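Long-range contacts in Lmo0651 protein (Listeria monocytogenes serovar 1/2a, PDB 6EP3), which controls expression of the Listeria Agr system and mediates virulence, probably as a GntR-family transcription factor that binds specific DNA sequences: residues 85-90 against 151-156; 108-113 against 134-139; 129-134 against 159-164. One frame throughout, in Å; residues are numbered along the deposited sequence.

Contact 1 (85-90 against 151-156); sequences ETIEIF and RIVKQI
Segments 85-90 and 151-156, each part of a longer helix, run nearly antiparallel, at 154° between their N-to-C directions, with the segment axes 10.6 Å apart at closest. I87 and V153 stand nearest each other, their CA atoms 6.5 Å apart. The contacts across the pair are all between carbon atoms, mostly of beta-branched residues, whose side chains offer methyls in two directions. T86 turns its methyl inward: CG2, anti to the backbone N, meets I156 CD1 at 3.6 Å, while OG1 is spent on a hydrogen bond to Q149 of the second subunit. I87 reaches across with its extended chain, so that CD1 slides along I156 CG2 at 3.7 Å as the two side chains pass in opposite directions. Its CG1 also lies near V153 CG1 at 4.1 Å. V153 divides its work, for its other methyl, CG2, packs against F90 CD2 at 3.6 Å. Farther out along the ring, F90 CE2 rests on I152 CG2 at 3.7 Å, the phenyl and the isoleucine crossing at about a right angle. F90 also meets F90 of the second subunit, and I152 meets its own counterpart there. Helix pairing of this kind, continuous with a dimer interface, belongs to the all-helical FCD domain, the C-terminal part of this GntR-family regulator.

Contact 2 (108-113 against 134-139); sequences EKLYAR and HRFILC. With SO4 (sulfate ion), chain O; EDO (1,2-ethanediol), chain L.
R113 makes the largest single contribution to the contact between segments 108-113 and 134-139, which lie on helices 107-123 and 126-142 and run antiparallel at 165° with axes 9.1 Å apart. Its CB sits 4.0 Å from F136 CA, at the edge of the phenyl ring. The chain then bends at chi2 (-96°), which lays CD beside R135 CB at 3.7 Å and brings the guanidinium over the start of the other helix segment. NE and NH2 both donate to the same oxygen of a sulfate, O4, probably from the crystallisation liquor; NH2 lies 3.2 Å from it. On the other side NH1 donates a hydrogen bond to R135 O at 2.9 Å. That oxygen lies in the guanidinium plane, but the donor stands above the carbonyl plane, and the same oxygen already accepts the helical bond from C139 N. The guanidinium of R135 stacks on one face of R113, centres 3.9 Å and planes 28° apart, with R135 NH1 over that face toward its rim. Two like charges stacked this way should repel, and the sulfate probably eases the cost. Arginine suits the place because its flat tip can stack and donate at once. Deeper in, L110 sets CD1 over the face of F136, a CH-pi contact 3.9 Å from the ring centroid, and also touches C139 CB, a small residue that allows close approach. K109 CE touches C139 SG at 3.5 Å. Beyond, helix 173-192 closes over L110 and F136 through L190 and S183, while M114 and M117 of helix 107-123 pack on F136.

Contact 3 (129-134 against 159-164); sequences YFDAHH and QMVHFS. With EDO (1,2-ethanediol), chain L.
M160 O is held by two firm bonds from one residue, S164: the backbone N donates at 3.0 Å and the hydroxyl OG at 2.8 Å, the latter from above the carbonyl plane. A weak third bond comes from F163 N. Serine suits the place because its short side chain can fold back to the carbonyl four residues earlier, and OG is further paired with G166 N. Across to 129-134 the contact is looser: that segment runs antiparallel to 159-163 at 160°, with axes 11.7 Å apart. The large F130 and H134 rings and the long M160 span most of the gap, and the short V161 meets the two rings. Its CG2, anti to the carbonyl carbon, meets F130 CD2 at 3.6 Å and lies in the plane of the H134 ring, 3.6 Å from CE1. F130 and H134 are one helical turn apart, and H134 NE2 sits over one face of the phenyl, toward its rim, while F130 O lies over one face of the imidazole.

The two histidines share an ethanediol. H133 NE2 is hydrogen-bonded to O1 at 2.9 Å, with the hydroxyl at the ring edge, and H134 NE2 to O2 at 3.1 Å; Y80 OH adds another bond. M160, bent at chi3 (-55°), turns CE and SD against ethanediol C2, giving that apolar carbon a methionine side chain to lie against. Though probably from the crystallisation liquor, the molecule may mark a pocket, consistent with FCD domains that bind ligands within their helical bundle. Around the contact, F157 stacks on H134, Y80 of helix 77-101 packs on F130 and M160, F170 meets H133 edge-to-face, and L17 and K21 of helix 8-21 cover H162 and F163.

In the fold
Contacts 1 and 3 are buried and both use helix 147-163, whereas contact 2 lies nearer the surface and ties helix 107-123 to helix 126-142. Helix 126-142 serves contacts 2 and 3, whose segments overlap at H134, though it touches the facing segment only in contact 3; the three contacts join four helices of one FCD domain. I87 stitches them together: its CG2 packs on I137 of 134-139, its CD1 on M160 of 159-164. Chemistry follows place. Contact 1, beside the second subunit, is purely apolar; contact 3, closest to the centre of the chain, mixes apolar packing with histidines around a small bound molecule; contact 2 adds stacked charges and a sulfate outside an apolar layer.

Contact 1 (85-90 against 151-156)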
loop_
_atom_site.group_PDB
_atom_site.type_symbol
_atom_site.label_atom_id
_atom_site.label_comp_id
_atom_site.label_asym_id
_atom_site.label_seq_id
_atom_site.Cartn_x
_atom_site.Cartn_y
_atom_site.Cartn_z
ATOM N N GLU B 85 -10.989 -3.751 -6.888
ATOM C CA GLU B 85 -10.943 -5.073 -6.271
ATOM C C GLU B 85 -10.106 -5.047 -5.001
ATOM O O GLU B 85 -10.476 -5.656 -3.987
ATOM C CB GLU B 85 -10.397 -6.100 -7.262
ATOM C CG GLU B 85 -11.296 -6.339 -8.463
ATOM C CD GLU B 85 -10.656 -7.235 -9.506
ATOM O OE1 GLU B 85 -11.384 -7.716 -10.400
ATOM O OE2 GLU B 85 -9.427 -7.457 -9.436
ATOM N N THR B 86 -8.972 -4.342 -5.034
ATOM C CA THR B 86 -8.189 -4.183 -3.811
ATOM C C THR B 86 -9.014 -3.507 -2.721
ATOM O O THR B 86 -9.075 -3.981 -1.572
ATOM C CB THR B 86 -6.912 -3.393 -4.103
ATOM O OG1 THR B 86 -6.109 -4.115 -5.049
ATOM C CG2 THR B 86 -6.119 -3.159 -2.824
ATOM N N ILE B 87 -9.680 -2.406 -3.079
ATOM C CA ILE B 87 -10.517 -1.690 -2.122
ATOM C C ILE B 87 -11.569 -2.620 -1.533
ATOM O O ILE B 87 -11.808 -2.622 -0.320
ATOM C CB ILE B 87 -11.159 -0.465 -2.794
ATOM C CG1 ILE B 87 -10.085 0.558 -3.165
ATOM C CG2 ILE B 87 -12.209 0.165 -1.890
ATOM C CD1 ILE B 87 -10.580 1.657 -4.061
ATOM N N GLU B 88 -12.186 -3.451 -2.374
ATOM C CA GLU B 88 -13.320 -4.249 -1.929
ATOM C C GLU B 88 -12.891 -5.417 -1.055
ATOM O O GLU B 88 -13.589 -5.755 -0.092
ATOM C CB GLU B 88 -14.108 -4.758 -3.137
ATOM C CG GLU B 88 -15.283 -5.656 -2.774
ATOM C CD GLU B 88 -16.020 -6.194 -3.989
ATOM O OE1 GLU B 88 -15.605 -5.890 -5.128
ATOM O OE2 GLU B 88 -17.020 -6.918 -3.800
ATOM N N ILE B 89 -11.744 -6.036 -1.346
ATOM C CA ILE B 89 -11.241 -7.040 -0.414
ATOM C C ILE B 89 -10.958 -6.397 0.939
ATOM O O ILE B 89 -11.295 -6.961 1.991
ATOM C CB ILE B 89 -10.029 -7.805 -0.989
ATOM C CG1 ILE B 89 -8.756 -6.970 -1.017
ATOM C CG2 ILE B 89 -10.347 -8.338 -2.380
ATOM C CD1 ILE B 89 -7.562 -7.740 -1.505
ATOM N N PHE B 90 -10.370 -5.191 0.939
ATOM C CA PHE B 90 -10.131 -4.507 2.211
ATOM C C PHE B 90 -11.438 -4.228 2.962
ATOM O O PHE B 90 -11.527 -4.458 4.175
ATOM C CB PHE B 90 -9.363 -3.210 1.975
ATOM C CG PHE B 90 -7.877 -3.395 1.920
ATOM C CD1 PHE B 90 -7.227 -4.162 2.874
ATOM C CD2 PHE B 90 -7.129 -2.806 0.917
ATOM C CE1 PHE B 90 -5.858 -4.339 2.824
ATOM C CE2 PHE B 90 -5.759 -2.977 0.864
ATOM C CZ PHE B 90 -5.123 -3.745 1.819
ATOM N N ARG B 151 -4.110 3.732 5.159
ATOM C CA ARG B 151 -3.141 4.492 4.368
ATOM C C ARG B 151 -3.003 3.922 2.960
ATOM O O ARG B 151 -2.869 4.674 1.983
ATOM C CB ARG B 151 -1.778 4.503 5.059
ATOM C CG ARG B 151 -1.735 5.217 6.400
ATOM C CD ARG B 151 -0.316 5.214 6.961
ATOM N NE ARG B 151 -0.112 4.173 7.967
ATOM C CZ ARG B 151 -0.399 4.301 9.257
ATOM N NH1 ARG B 151 -0.909 5.433 9.716
ATOM N NH2 ARG B 151 -0.173 3.292 10.088
ATOM N N ILE B 152 -3.015 2.594 2.837
ATOM C CA ILE B 152 -2.942 1.968 1.517
ATOM C C ILE B 152 -4.116 2.417 0.654
ATOM O O ILE B 152 -3.948 2.827 -0.505
ATOM C CB ILE B 152 -2.900 0.436 1.658
ATOM C CG1 ILE B 152 -1.536 -0.020 2.180
ATOM C CG2 ILE B 152 -3.249 -0.243 0.342
ATOM C CD1 ILE B 152 -1.556 -1.420 2.761
ATOM N N VAL B 153 -5.326 2.357 1.211
ATOM C CA VAL B 153 -6.492 2.730 0.421
ATOM C C VAL B 153 -6.514 4.228 0.151
ATOM O O VAL B 153 -7.016 4.666 -0.888
ATOM C CB VAL B 153 -7.774 2.245 1.114
ATOM C CG1 VAL B 153 -8.993 2.588 0.279
ATOM C CG2 VAL B 153 -7.685 0.743 1.326
ATOM N N LYS B 154 -5.939 5.038 1.044
ATOM C CA LYS B 154 -5.809 6.464 0.755
ATOM C C LYS B 154 -4.905 6.694 -0.449
ATOM O O LYS B 154 -5.197 7.536 -1.308
ATOM C CB LYS B 154 -5.267 7.207 1.974
ATOM C CG LYS B 154 -6.313 7.559 3.025
ATOM C CD LYS B 154 -5.683 8.333 4.177
ATOM C CE LYS B 154 -6.731 8.812 5.172
ATOM N NZ LYS B 154 -6.125 9.522 6.337
ATOM N N GLN B 155 -3.799 5.950 -0.523
ATOM C CA GLN B 155 -2.910 6.063 -1.678
ATOM C C GLN B 155 -3.628 5.639 -2.957
ATOM O O GLN B 155 -3.478 6.271 -4.015
ATOM C CB GLN B 155 -1.662 5.205 -1.460
ATOM C CG GLN B 155 -0.500 5.966 -0.856
ATOM C CD GLN B 155 0.027 7.057 -1.760
ATOM O OE1 GLN B 155 0.425 8.123 -1.292
ATOM N NE2 GLN B 155 0.033 6.800 -3.064
ATOM N N ILE B 156 -4.416 4.565 -2.871
ATOM C CA ILE B 156 -5.210 4.125 -4.019
ATOM C C ILE B 156 -6.181 5.217 -4.456
ATOM O O ILE B 156 -6.350 5.479 -5.655
ATOM C CB ILE B 156 -5.961 2.826 -3.686
ATOM C CG1 ILE B 156 -4.996 1.644 -3.611
ATOM C CG2 ILE B 156 -7.060 2.576 -4.709
ATOM C CD1 ILE B 156 -5.694 0.351 -3.281
#

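Contact 2 (108-113 against 134-139)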
loop_
_atom_site.group_PDB
_atom_site.type_symbol
_atom_site.label_atom_id
_atom_site.label_comp_id
_atom_site.label_asym_id
_atom_site.label_seq_id
_atom_site.Cartn_x
_atom_site.Cartn_y
_atom_site.Cartn_z
ATOM N N GLU B 108 -21.623 6.355 13.916
ATOM C CA GLU B 108 -22.025 7.756 13.839
ATOM C C GLU B 108 -21.142 8.523 12.867
ATOM O O GLU B 108 -21.632 9.348 12.082
ATOM C CB GLU B 108 -21.968 8.392 15.224
ATOM C CG GLU B 108 -22.934 7.784 16.213
ATOM C CD GLU B 108 -22.539 8.071 17.641
ATOM O OE1 GLU B 108 -21.393 8.521 17.856
ATOM O OE2 GLU B 108 -23.370 7.845 18.546
ATOM N N LYS B 109 -19.840 8.241 12.887
ATOM C CA LYS B 109 -18.950 8.809 11.883
ATOM C C LYS B 109 -19.341 8.347 10.488
ATOM O O LYS B 109 -19.321 9.134 9.536
ATOM C CB LYS B 109 -17.502 8.433 12.196
ATOM C CG LYS B 109 -16.472 9.282 11.471
ATOM C CD LYS B 109 -15.057 8.941 11.913
ATOM C CE LYS B 109 -14.682 7.519 11.522
ATOM N NZ LYS B 109 -13.233 7.224 11.718
ATOM N N LEU B 110 -19.713 7.073 10.349
ATOM C CA LEU B 110 -20.126 6.563 9.048
ATOM C C LEU B 110 -21.389 7.263 8.565
ATOM O O LEU B 110 -21.508 7.608 7.384
ATOM C CB LEU B 110 -20.346 5.053 9.130
ATOM C CG LEU B 110 -20.545 4.285 7.825
ATOM C CD1 LEU B 110 -19.228 4.162 7.074
ATOM C CD2 LEU B 110 -21.121 2.916 8.122
ATOM N N TYR B 111 -22.348 7.471 9.469
ATOM C CA TYR B 111 -23.556 8.204 9.110
ATOM C C TYR B 111 -23.219 9.618 8.662
ATOM O O TYR B 111 -23.767 10.110 7.668
ATOM C CB TYR B 111 -24.520 8.217 10.296
ATOM C CG TYR B 111 -25.878 8.797 9.996
ATOM C CD1 TYR B 111 -26.833 8.054 9.317
ATOM C CD2 TYR B 111 -26.215 10.075 10.415
ATOM C CE1 TYR B 111 -28.083 8.575 9.049
ATOM C CE2 TYR B 111 -27.467 10.606 10.156
ATOM C CZ TYR B 111 -28.395 9.851 9.470
ATOM O OH TYR B 111 -29.638 10.372 9.202
ATOM N N ALA B 112 -22.296 10.277 9.367
ATOM C CA ALA B 112 -21.887 11.620 8.962
ATOM C C ALA B 112 -21.255 11.614 7.574
ATOM O O ALA B 112 -21.504 12.519 6.770
ATOM C CB ALA B 112 -20.924 12.209 9.990
ATOM N N ARG B 113 -20.438 10.597 7.272
ATOM C CA ARG B 113 -19.797 10.525 5.956
ATOM C C ARG B 113 -20.820 10.279 4.849
ATOM O O ARG B 113 -20.753 10.902 3.778
ATOM C CB ARG B 113 -18.735 9.423 5.940
ATOM C CG ARG B 113 -17.674 9.506 7.032
ATOM C CD ARG B 113 -16.414 10.199 6.541
ATOM N NE ARG B 113 -15.487 10.507 7.627
ATOM C CZ ARG B 113 -14.338 9.867 7.838
ATOM N NH1 ARG B 113 -13.959 8.876 7.033
ATOM N NH2 ARG B 113 -13.560 10.222 8.851
ATOM N N HIS B 134 -15.134 8.402 -1.088
ATOM C CA HIS B 134 -13.895 7.760 -0.658
ATOM C C HIS B 134 -13.781 7.731 0.862
ATOM O O HIS B 134 -13.321 6.741 1.436
ATOM C CB HIS B 134 -12.698 8.481 -1.274
ATOM C CG HIS B 134 -12.607 8.327 -2.759
ATOM N ND1 HIS B 134 -11.740 9.071 -3.531
ATOM C CD2 HIS B 134 -13.271 7.512 -3.612
ATOM C CE1 HIS B 134 -11.878 8.723 -4.799
ATOM N NE2 HIS B 134 -12.799 7.778 -4.875
ATOM N N ARG B 135 -14.203 8.806 1.535
ATOM C CA ARG B 135 -14.113 8.847 2.995
ATOM C C ARG B 135 -15.107 7.891 3.650
ATOM O O ARG B 135 -14.808 7.305 4.695
ATOM C CB ARG B 135 -14.332 10.271 3.506
ATOM C CG ARG B 135 -13.292 11.282 3.033
ATOM C CD ARG B 135 -12.537 11.899 4.197
ATOM N NE ARG B 135 -13.300 12.956 4.854
ATOM C CZ ARG B 135 -13.224 13.234 6.152
ATOM N NH1 ARG B 135 -12.419 12.533 6.939
ATOM N NH2 ARG B 135 -13.955 14.213 6.667
ATOM N N PHE B 136 -16.281 7.708 3.046
ATOM C CA PHE B 136 -17.208 6.676 3.509
ATOM C C PHE B 136 -16.571 5.288 3.403
ATOM O O PHE B 136 -16.634 4.473 4.341
ATOM C CB PHE B 136 -18.503 6.753 2.696
ATOM C CG PHE B 136 -19.509 5.699 3.048
ATOM C CD1 PHE B 136 -20.412 5.903 4.077
ATOM C CD2 PHE B 136 -19.557 4.504 2.349
ATOM C CE1 PHE B 136 -21.342 4.934 4.405
ATOM C CE2 PHE B 136 -20.483 3.524 2.676
ATOM C CZ PHE B 136 -21.375 3.740 3.704
ATOM N N ILE B 137 -15.951 5.001 2.258
ATOM C CA ILE B 137 -15.261 3.719 2.108
ATOM C C ILE B 137 -14.133 3.587 3.131
ATOM O O ILE B 137 -13.923 2.516 3.719
ATOM C CB ILE B 137 -14.754 3.554 0.665
ATOM C CG1 ILE B 137 -15.940 3.453 -0.298
ATOM C CG2 ILE B 137 -13.856 2.333 0.549
ATOM C CD1 ILE B 137 -15.548 3.446 -1.764
ATOM N N LEU B 138 -13.413 4.681 3.384
ATOM C CA LEU B 138 -12.305 4.647 4.336
ATOM C C LEU B 138 -12.799 4.388 5.750
ATOM O O LEU B 138 -12.122 3.723 6.535
ATOM C CB LEU B 138 -11.528 5.964 4.298
ATOM C CG LEU B 138 -10.609 6.238 3.107
ATOM C CD1 LEU B 138 -10.007 7.631 3.219
ATOM C CD2 LEU B 138 -9.524 5.186 3.003
ATOM N N CYS B 139 -13.965 4.927 6.097
ATOM C CA CYS B 139 -14.555 4.662 7.404
ATOM C C CYS B 139 -14.918 3.186 7.543
ATOM O O CYS B 139 -14.645 2.543 8.574
ATOM C CB CYS B 139 -15.781 5.561 7.593
ATOM S SG CYS B 139 -16.452 5.549 9.235
HETATM S S SO4 O . -14.873 13.022 11.385
HETATM O O1 SO4 O . -14.606 12.149 12.524
HETATM O O2 SO4 O . -13.612 13.558 10.878
HETATM O O3 SO4 O . -15.742 14.115 11.814
HETATM O O4 SO4 O . -15.534 12.261 10.326
HETATM C C1 EDO L . -14.963 3.623 -5.521
HETATM O O1 EDO L . -16.126 3.872 -6.318
HETATM C C2 EDO L . -13.728 4.029 -6.315
HETATM O O2 EDO L . -13.834 5.413 -6.669
#

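Contact 3 (129-134 against 159-164)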
loop_
_atom_site.group_PDB
_atom_site.type_symbol
_atom_site.label_atom_id
_atom_site.label_comp_id
_atom_site.label_asym_id
_atom_site.label_seq_id
_atom_site.Cartn_x
_atom_site.Cartn_y
_atom_site.Cartn_z
ATOM N N TYR B 129 -17.915 15.331 -3.769
ATOM C CA TYR B 129 -18.690 14.096 -3.692
ATOM C C TYR B 129 -17.800 12.870 -3.854
ATOM O O TYR B 129 -17.982 11.871 -3.150
ATOM C CB TYR B 129 -19.800 14.094 -4.745
ATOM C CG TYR B 129 -20.593 12.810 -4.743
ATOM C CD1 TYR B 129 -21.617 12.601 -3.827
ATOM C CD2 TYR B 129 -20.305 11.797 -5.647
ATOM C CE1 TYR B 129 -22.334 11.419 -3.821
ATOM C CE2 TYR B 129 -21.012 10.613 -5.645
ATOM C CZ TYR B 129 -22.022 10.427 -4.732
ATOM O OH TYR B 129 -22.724 9.244 -4.741
ATOM N N PHE B 130 -16.859 12.916 -4.800
ATOM C CA PHE B 130 -15.890 11.832 -4.950
ATOM C C PHE B 130 -15.098 11.634 -3.661
ATOM O O PHE B 130 -14.953 10.505 -3.168
ATOM C CB PHE B 130 -14.953 12.144 -6.120
ATOM C CG PHE B 130 -14.383 10.925 -6.805
ATOM C CD1 PHE B 130 -15.146 9.784 -6.991
ATOM C CD2 PHE B 130 -13.083 10.939 -7.288
ATOM C CE1 PHE B 130 -14.616 8.671 -7.632
ATOM C CE2 PHE B 130 -12.546 9.831 -7.928
ATOM C CZ PHE B 130 -13.314 8.697 -8.101
ATOM N N ASP B 131 -14.593 12.733 -3.091
ATOM C CA ASP B 131 -13.841 12.648 -1.842
ATOM C C ASP B 131 -14.694 12.076 -0.714
ATOM O O ASP B 131 -14.211 11.278 0.093
ATOM C CB ASP B 131 -13.315 14.028 -1.454
ATOM C CG ASP B 131 -12.230 14.525 -2.384
ATOM O OD1 ASP B 131 -11.705 13.717 -3.182
ATOM O OD2 ASP B 131 -11.917 15.734 -2.327
ATOM N N ALA B 132 -15.973 12.462 -0.651
ATOM C CA ALA B 132 -16.846 11.996 0.422
ATOM C C ALA B 132 -17.177 10.515 0.272
ATOM O O ALA B 132 -17.242 9.781 1.266
ATOM C CB ALA B 132 -18.126 12.841 0.444
ATOM N N HIS B 133 -17.406 10.065 -0.962
ATOM C CA HIS B 133 -17.555 8.641 -1.240
ATOM C C HIS B 133 -16.322 7.869 -0.783
ATOM O O HIS B 133 -16.430 6.813 -0.135
ATOM C CB HIS B 133 -17.811 8.466 -2.740
ATOM C CG HIS B 133 -17.863 7.044 -3.201
ATOM N ND1 HIS B 133 -18.666 6.094 -2.608
ATOM C CD2 HIS B 133 -17.220 6.416 -4.213
ATOM C CE1 HIS B 133 -18.512 4.941 -3.232
ATOM N NE2 HIS B 133 -17.638 5.108 -4.208
ATOM N N HIS B 134 -15.134 8.402 -1.088
ATOM C CA HIS B 134 -13.895 7.760 -0.658
ATOM C C HIS B 134 -13.781 7.731 0.862
ATOM O O HIS B 134 -13.321 6.741 1.436
ATOM C CB HIS B 134 -12.698 8.481 -1.274
ATOM C CG HIS B 134 -12.607 8.327 -2.759
ATOM N ND1 HIS B 134 -11.740 9.071 -3.531
ATOM C CD2 HIS B 134 -13.271 7.512 -3.612
ATOM C CE1 HIS B 134 -11.878 8.723 -4.799
ATOM N NE2 HIS B 134 -12.799 7.778 -4.875
ATOM N N GLN B 159 -4.385 7.942 -6.304
ATOM C CA GLN B 159 -4.058 7.556 -7.671
ATOM C C GLN B 159 -5.294 7.590 -8.563
ATOM O O GLN B 159 -5.231 8.058 -9.705
ATOM C CB GLN B 159 -3.410 6.170 -7.681
ATOM C CG GLN B 159 -2.002 6.142 -7.092
ATOM C CD GLN B 159 -0.960 5.644 -8.078
ATOM O OE1 GLN B 159 -1.180 5.654 -9.289
ATOM N NE2 GLN B 159 0.183 5.205 -7.562
ATOM N N MET B 160 -6.435 7.125 -8.055
ATOM C CA MET B 160 -7.658 7.162 -8.853
ATOM C C MET B 160 -8.058 8.596 -9.178
ATOM O O MET B 160 -8.268 8.942 -10.349
ATOM C CB MET B 160 -8.790 6.429 -8.135
ATOM C CG MET B 160 -8.815 4.949 -8.438
ATOM S SD MET B 160 -10.261 4.124 -7.771
ATOM C CE MET B 160 -10.102 4.589 -6.070
ATOM N N VAL B 161 -8.111 9.453 -8.155
ATOM C CA VAL B 161 -8.508 10.844 -8.339
ATOM C C VAL B 161 -7.616 11.526 -9.367
ATOM O O VAL B 161 -8.089 12.320 -10.193
ATOM C CB VAL B 161 -8.476 11.581 -6.985
ATOM C CG1 VAL B 161 -8.353 13.085 -7.183
ATOM C CG2 VAL B 161 -9.714 11.248 -6.165
ATOM N N HIS B 162 -6.314 11.244 -9.334
ATOM C CA HIS B 162 -5.411 12.010 -10.181
ATOM C C HIS B 162 -5.132 11.375 -11.537
ATOM O O HIS B 162 -4.676 12.085 -12.440
ATOM C CB HIS B 162 -4.094 12.259 -9.446
ATOM C CG HIS B 162 -4.202 13.303 -8.380
ATOM N ND1 HIS B 162 -4.253 14.650 -8.660
ATOM C CD2 HIS B 162 -4.299 13.194 -7.034
ATOM C CE1 HIS B 162 -4.358 15.328 -7.531
ATOM N NE2 HIS B 162 -4.387 14.468 -6.530
ATOM N N PHE B 163 -5.415 10.083 -11.731
ATOM C CA PHE B 163 -5.037 9.438 -12.981
ATOM C C PHE B 163 -6.148 8.616 -13.625
ATOM O O PHE B 163 -5.865 7.863 -14.565
ATOM C CB PHE B 163 -3.812 8.537 -12.773
ATOM C CG PHE B 163 -2.611 9.259 -12.232
ATOM C CD1 PHE B 163 -2.231 9.106 -10.909
ATOM C CD2 PHE B 163 -1.849 10.072 -13.051
ATOM C CE1 PHE B 163 -1.120 9.765 -10.410
ATOM C CE2 PHE B 163 -0.739 10.735 -12.556
ATOM C CZ PHE B 163 -0.375 10.580 -11.234
ATOM N N SER B 164 -7.396 8.736 -13.171
ATOM C CA SER B 164 -8.501 8.049 -13.817
ATOM C C SER B 164 -9.604 9.054 -14.112
ATOM O O SER B 164 -9.635 10.155 -13.557
ATOM C CB SER B 164 -9.061 6.910 -12.957
ATOM O OG SER B 164 -9.936 7.417 -11.965
HETATM C C1 EDO L . -14.963 3.623 -5.521
HETATM O O1 EDO L . -16.126 3.872 -6.318
HETATM C C2 EDO L . -13.728 4.029 -6.315
HETATM O O2 EDO L . -13.834 5.413 -6.669
#